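Local coordinates for cell division protein FtsI/penicillin binding protein 2 (Legionella pneumophila subsp. pneumophila ATCC 43290, PDB 4ZTK), which probably cross-links peptidoglycan strands during cell division as a penicillin-binding D,D-transpeptidase, through a domain of the serine beta-lactamase-like clan, at residues 154-157 with 161-164; 195-200 with 204-209. One frame throughout, in Å; residues are numbered along the deposited sequence.

Contact 1 (154-157 with 161-164); sequences KLTE and DMNS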
loop_
_atom_site.group_PDB
_atom_site.type_symbol
_atom_site.label_atom_id
_atom_site.label_comp_id
_atom_site.label_asym_id
_atom_site.label_seq_id
_atom_site.Cartn_x
_atom_site.Cartn_y
_atom_site.Cartn_z
ATOM N N LYS A 154 10.694 -14.251 1.086
ATOM C CA LYS A 154 10.077 -13.417 2.109
ATOM C C LYS A 154 8.864 -12.658 1.576
ATOM O O LYS A 154 7.857 -12.534 2.271
ATOM C CB LYS A 154 11.096 -12.471 2.753
ATOM C CG LYS A 154 10.550 -11.696 3.951
ATOM C CD LYS A 154 10.043 -12.629 5.045
ATOM C CE LYS A 154 11.159 -13.499 5.594
ATOM N NZ LYS A 154 10.632 -14.519 6.539
ATOM N N LEU A 155 8.942 -12.164 0.343
ATOM C CA LEU A 155 7.796 -11.457 -0.230
ATOM C C LEU A 155 6.636 -12.416 -0.513
ATOM O O LEU A 155 5.467 -12.038 -0.401
ATOM C CB LEU A 155 8.179 -10.672 -1.487
ATOM C CG LEU A 155 8.421 -9.180 -1.227
ATOM C CD1 LEU A 155 9.576 -8.970 -0.255
ATOM C CD2 LEU A 155 8.660 -8.425 -2.527
ATOM N N THR A 156 6.964 -13.655 -0.864
ATOM C CA THR A 156 5.946 -14.678 -1.058
ATOM C C THR A 156 5.222 -14.927 0.261
ATOM O O THR A 156 3.996 -15.017 0.302
ATOM C CB THR A 156 6.555 -15.991 -1.604
ATOM O OG1 THR A 156 6.973 -15.786 -2.959
ATOM C CG2 THR A 156 5.535 -17.138 -1.561
ATOM N N GLU A 157 5.991 -15.005 1.340
ATOM C CA GLU A 157 5.422 -15.172 2.672
ATOM C C GLU A 157 4.529 -14.008 3.100
ATOM O O GLU A 157 3.634 -14.184 3.925
ATOM C CB GLU A 157 6.532 -15.398 3.698
ATOM C CG GLU A 157 7.186 -16.763 3.578
ATOM C CD GLU A 157 8.324 -16.959 4.560
ATOM O OE1 GLU A 157 8.995 -18.010 4.490
ATOM O OE2 GLU A 157 8.550 -16.064 5.400
ATOM N N ASP A 161 2.742 -12.429 -5.086
ATOM C CA ASP A 161 3.032 -13.341 -6.184
ATOM C C ASP A 161 4.412 -13.032 -6.760
ATOM O O ASP A 161 4.587 -12.054 -7.476
ATOM C CB ASP A 161 1.964 -13.179 -7.268
ATOM C CG ASP A 161 2.177 -14.095 -8.467
ATOM O OD1 ASP A 161 3.217 -14.786 -8.570
ATOM O OD2 ASP A 161 1.275 -14.114 -9.326
HETATM N N MSE A 162 5.387 -13.879 -6.456
HETATM C CA MSE A 162 6.728 -13.716 -7.002
HETATM C C MSE A 162 6.994 -14.786 -8.054
HETATM O O MSE A 162 8.140 -15.171 -8.293
HETATM C CB MSE A 162 7.762 -13.793 -5.882
HETATM C CG MSE A 162 7.459 -12.856 -4.725
HETATM SE SE MSE A 162 7.481 -10.976 -5.263
HETATM C CE MSE A 162 9.412 -10.759 -5.447
ATOM N N ASN A 163 5.923 -15.261 -8.684
ATOM C CA ASN A 163 6.033 -16.337 -9.667
ATOM C C ASN A 163 5.504 -15.985 -11.054
ATOM O O ASN A 163 6.169 -16.249 -12.048
ATOM C CB ASN A 163 5.356 -17.608 -9.151
ATOM C CG ASN A 163 6.237 -18.392 -8.196
ATOM O OD1 ASN A 163 6.336 -18.064 -7.012
ATOM N ND2 ASN A 163 6.883 -19.436 -8.708
ATOM N N SER A 164 4.315 -15.393 -11.118
ATOM C CA SER A 164 3.680 -15.081 -12.399
ATOM C C SER A 164 4.582 -14.269 -13.308
ATOM O O SER A 164 5.022 -14.747 -14.351
ATOM C CB SER A 164 2.381 -14.312 -12.183
ATOM O OG SER A 164 1.449 -15.087 -11.455
HETATM O O HOH W 1 5.044 -16.216 -5.141
#
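Met162, a selenomethionine here, packs against Leu155 and Thr156 where the loop after helix 148-157 folds back on its last turn, in the helical part of a penicillin-binding transpeptidase domain. Followed outward, its CB lies 3.6 Å from Thr156 OG1. CG stands anti to the carbonyl carbon (chi1 -52°), which points the chain at the helix; it passes the threonine hydroxyl and comes to 4.0 Å from Leu155 CB. Two further bends bring the selenium to 3.9 Å from both Leu155 CB and Leu155 CD2, and the methyl CE ends 3.8 Å from Leu155 CD2. A long, flexible, apolar chain suits this path, because it can curl round a leucine that Ile82, Phe85 and Ile86 also pack against; Ile185 touches the selenomethionine itself. Thr156 sits where core gives way to surface, and its OG1 is hydrogen-bonded to the carbonyl O of Arg152 one turn back. The loop keeps its shape through Asp161, whose OD1 accepts from the backbone N of both Asn163 and Ser164, an Asx turn and an Asx motif in one; a short carboxylate is well suited to collecting these two amides. One water completes the polar side: it accepts from Met162 N and donates to Asn163 OD1 and, at 2.9 Å, to Thr156 OG1.

Contact 2 (195-200 with 204-209); sequences SYAILA and HSFDRG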
loop_
_atom_site.group_PDB
_atom_site.type_symbol
_atom_site.label_atom_id
_atom_site.label_comp_id
_atom_site.label_asym_id
_atom_site.label_seq_id
_atom_site.Cartn_x
_atom_site.Cartn_y
_atom_site.Cartn_z
ATOM N N SER A 195 -1.449 -7.967 2.796
ATOM C CA SER A 195 -0.015 -7.895 3.042
ATOM C C SER A 195 0.298 -6.809 4.069
ATOM O O SER A 195 1.101 -7.017 4.980
ATOM C CB SER A 195 0.745 -7.645 1.738
ATOM O OG SER A 195 0.561 -8.738 0.851
ATOM N N TYR A 196 -0.341 -5.652 3.931
ATOM C CA TYR A 196 -0.163 -4.597 4.922
ATOM C C TYR A 196 -0.748 -4.988 6.284
ATOM O O TYR A 196 -0.245 -4.569 7.328
ATOM C CB TYR A 196 -0.720 -3.258 4.421
ATOM C CG TYR A 196 0.325 -2.478 3.664
ATOM C CD1 TYR A 196 0.524 -2.683 2.309
ATOM C CD2 TYR A 196 1.143 -1.571 4.316
ATOM C CE1 TYR A 196 1.502 -1.987 1.617
ATOM C CE2 TYR A 196 2.121 -0.874 3.638
ATOM C CZ TYR A 196 2.298 -1.090 2.290
ATOM O OH TYR A 196 3.270 -0.401 1.609
ATOM N N ALA A 197 -1.785 -5.817 6.270
ATOM C CA ALA A 197 -2.381 -6.292 7.515
ATOM C C ALA A 197 -1.365 -7.095 8.326
ATOM O O ALA A 197 -1.391 -7.083 9.555
ATOM C CB ALA A 197 -3.628 -7.118 7.240
ATOM N N ILE A 198 -0.456 -7.774 7.635
ATOM C CA ILE A 198 0.586 -8.535 8.313
ATOM C C ILE A 198 1.493 -7.606 9.127
ATOM O O ILE A 198 1.815 -7.889 10.282
ATOM C CB ILE A 198 1.413 -9.373 7.321
ATOM C CG1 ILE A 198 0.523 -10.440 6.674
ATOM C CG2 ILE A 198 2.599 -10.022 8.029
ATOM C CD1 ILE A 198 1.242 -11.333 5.680
ATOM N N LEU A 199 1.883 -6.489 8.525
ATOM C CA LEU A 199 2.704 -5.502 9.217
ATOM C C LEU A 199 1.951 -4.903 10.399
ATOM O O LEU A 199 2.531 -4.669 11.457
ATOM C CB LEU A 199 3.135 -4.390 8.260
ATOM C CG LEU A 199 3.942 -4.809 7.030
ATOM C CD1 LEU A 199 4.195 -3.599 6.134
ATOM C CD2 LEU A 199 5.258 -5.467 7.434
ATOM N N ALA A 200 0.656 -4.663 10.213
ATOM C CA ALA A 200 -0.175 -4.110 11.269
ATOM C C ALA A 200 -0.377 -5.126 12.388
ATOM O O ALA A 200 -0.657 -4.757 13.525
ATOM C CB ALA A 200 -1.520 -3.652 10.710
ATOM N N HIS A 204 2.995 -10.742 12.110
ATOM C CA HIS A 204 2.435 -12.092 12.172
ATOM C C HIS A 204 1.394 -12.281 11.079
ATOM O O HIS A 204 0.633 -11.365 10.770
ATOM C CB HIS A 204 1.788 -12.353 13.535
ATOM C CG HIS A 204 2.773 -12.538 14.647
ATOM N ND1 HIS A 204 3.468 -11.490 15.208
ATOM C CD2 HIS A 204 3.182 -13.652 15.298
ATOM C CE1 HIS A 204 4.264 -11.949 16.158
ATOM N NE2 HIS A 204 4.110 -13.259 16.232
ATOM N N SER A 205 1.355 -13.471 10.498
ATOM C CA SER A 205 0.371 -13.758 9.465
ATOM C C SER A 205 -0.733 -14.684 9.944
ATOM O O SER A 205 -0.526 -15.885 10.108
ATOM C CB SER A 205 1.026 -14.358 8.226
ATOM O OG SER A 205 0.035 -14.673 7.264
ATOM N N PHE A 206 -1.898 -14.088 10.161
ATOM C CA PHE A 206 -3.162 -14.766 10.422
ATOM C C PHE A 206 -3.371 -16.005 9.547
ATOM O O PHE A 206 -3.628 -17.096 10.058
ATOM C CB PHE A 206 -4.287 -13.767 10.162
ATOM C CG PHE A 206 -3.917 -12.712 9.149
ATOM C CD1 PHE A 206 -4.124 -12.926 7.794
ATOM C CD2 PHE A 206 -3.335 -11.517 9.550
ATOM C CE1 PHE A 206 -3.771 -11.970 6.864
ATOM C CE2 PHE A 206 -2.982 -10.563 8.627
ATOM C CZ PHE A 206 -3.203 -10.786 7.283
ATOM N N ASP A 207 -3.250 -15.826 8.232
ATOM C CA ASP A 207 -3.478 -16.897 7.259
ATOM C C ASP A 207 -2.521 -18.079 7.436
ATOM O O ASP A 207 -2.777 -19.174 6.935
ATOM C CB ASP A 207 -3.385 -16.355 5.825
ATOM C CG ASP A 207 -4.503 -15.380 5.490
ATOM O OD1 ASP A 207 -5.565 -15.443 6.144
ATOM O OD2 ASP A 207 -4.322 -14.555 4.568
ATOM N N ARG A 208 -1.418 -17.848 8.140
ATOM C CA ARG A 208 -0.479 -18.912 8.465
ATOM C C ARG A 208 -0.530 -19.268 9.948
ATOM O O ARG A 208 0.500 -19.542 10.564
ATOM C CB ARG A 208 0.943 -18.529 8.059
ATOM C CG ARG A 208 1.228 -18.688 6.576
ATOM C CD ARG A 208 2.712 -18.531 6.301
ATOM N NE ARG A 208 3.509 -19.360 7.200
ATOM C CZ ARG A 208 4.832 -19.287 7.311
ATOM N NH1 ARG A 208 5.473 -20.079 8.159
ATOM N NH2 ARG A 208 5.514 -18.418 6.577
ATOM N N GLY A 209 -1.735 -19.266 10.511
ATOM C CA GLY A 209 -1.936 -19.613 11.908
ATOM C C GLY A 209 -1.245 -18.652 12.856
ATOM O O GLY A 209 -0.749 -19.054 13.908
#
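The ring of Phe206 meets Ala197 and Ile198 with its CE2-CZ side. Ala197 C lies in the ring plane at this edge, 3.8 Å from Phe206 CE2, and Asp207 OD1 also lies in plane at the ring's edge, although Asp207 is poorly ordered. Ala197 CB, 3.7 Å from Phe206 CZ, and Ile198 CG1, 3.8 Å from the same atom, come in obliquely. The phenylalanine has an unusual first torsion (chi1 28°), which swings the ring back to the helix from a backbone that has just entered a 3-10 turn. Alanine suits the facing position, since its single methyl lets the ring come close to the helix backbone; the same residue also touches Val275 of the central sheet.

Ile198 fills the angle between helix and returning chain, its side chain crossing that of Phe206 at about a right angle. Its two branches divide the work: CG2 lies 3.6 Å from the carbonyl O of His204, whereas the CG1 arm, extended at chi2 -180°, carries CD1 to 3.9 Å from Ser205 OG. A beta-branched residue can thus serve two neighbours at once. The CB of His204 points away from helix 189-200, and ND1 is hydrogen-bonded to the carbonyl O of Lys202. Ser205 is small enough to leave room for the isoleucine tip, its CB lying 4.0 Å from Ile198 CD1, and its backbone pairs with Ser211.

No hydrogen bond joins the two segments, which are held by van der Waals packing, apolar round Phe206. The chain leaving helix 189-200 reverses and packs strand 204-205 against its last turns; that strand pairs antiparallel with 211-212 as a small two-stranded sheet of the transpeptidase domain.

Along the chain, contact 1 comes first, at the end of helix 148-157, where it closes the short loop that folds back on the helix. The chain then runs through helix 172-181 into helix 189-200, where contact 2 closes a second short reversal. The two are in series, neither nested nor crossed, with centres about 15 Å apart. They nevertheless touch: Glu157 O lies 4.1 Å from Ile198 CD1, and Glu157 also packs against the poorly ordered Arg208. Just past segment 154-157, the carbonyl O of Phe158 bonds to Ser195 OG. Phe85 of helix 83-92 touches Leu155, Tyr196 and Leu199. Tyr196 and Ala200 touch strands 259-267 and 274-281, so helix 189-200 packs on the five-stranded sheet.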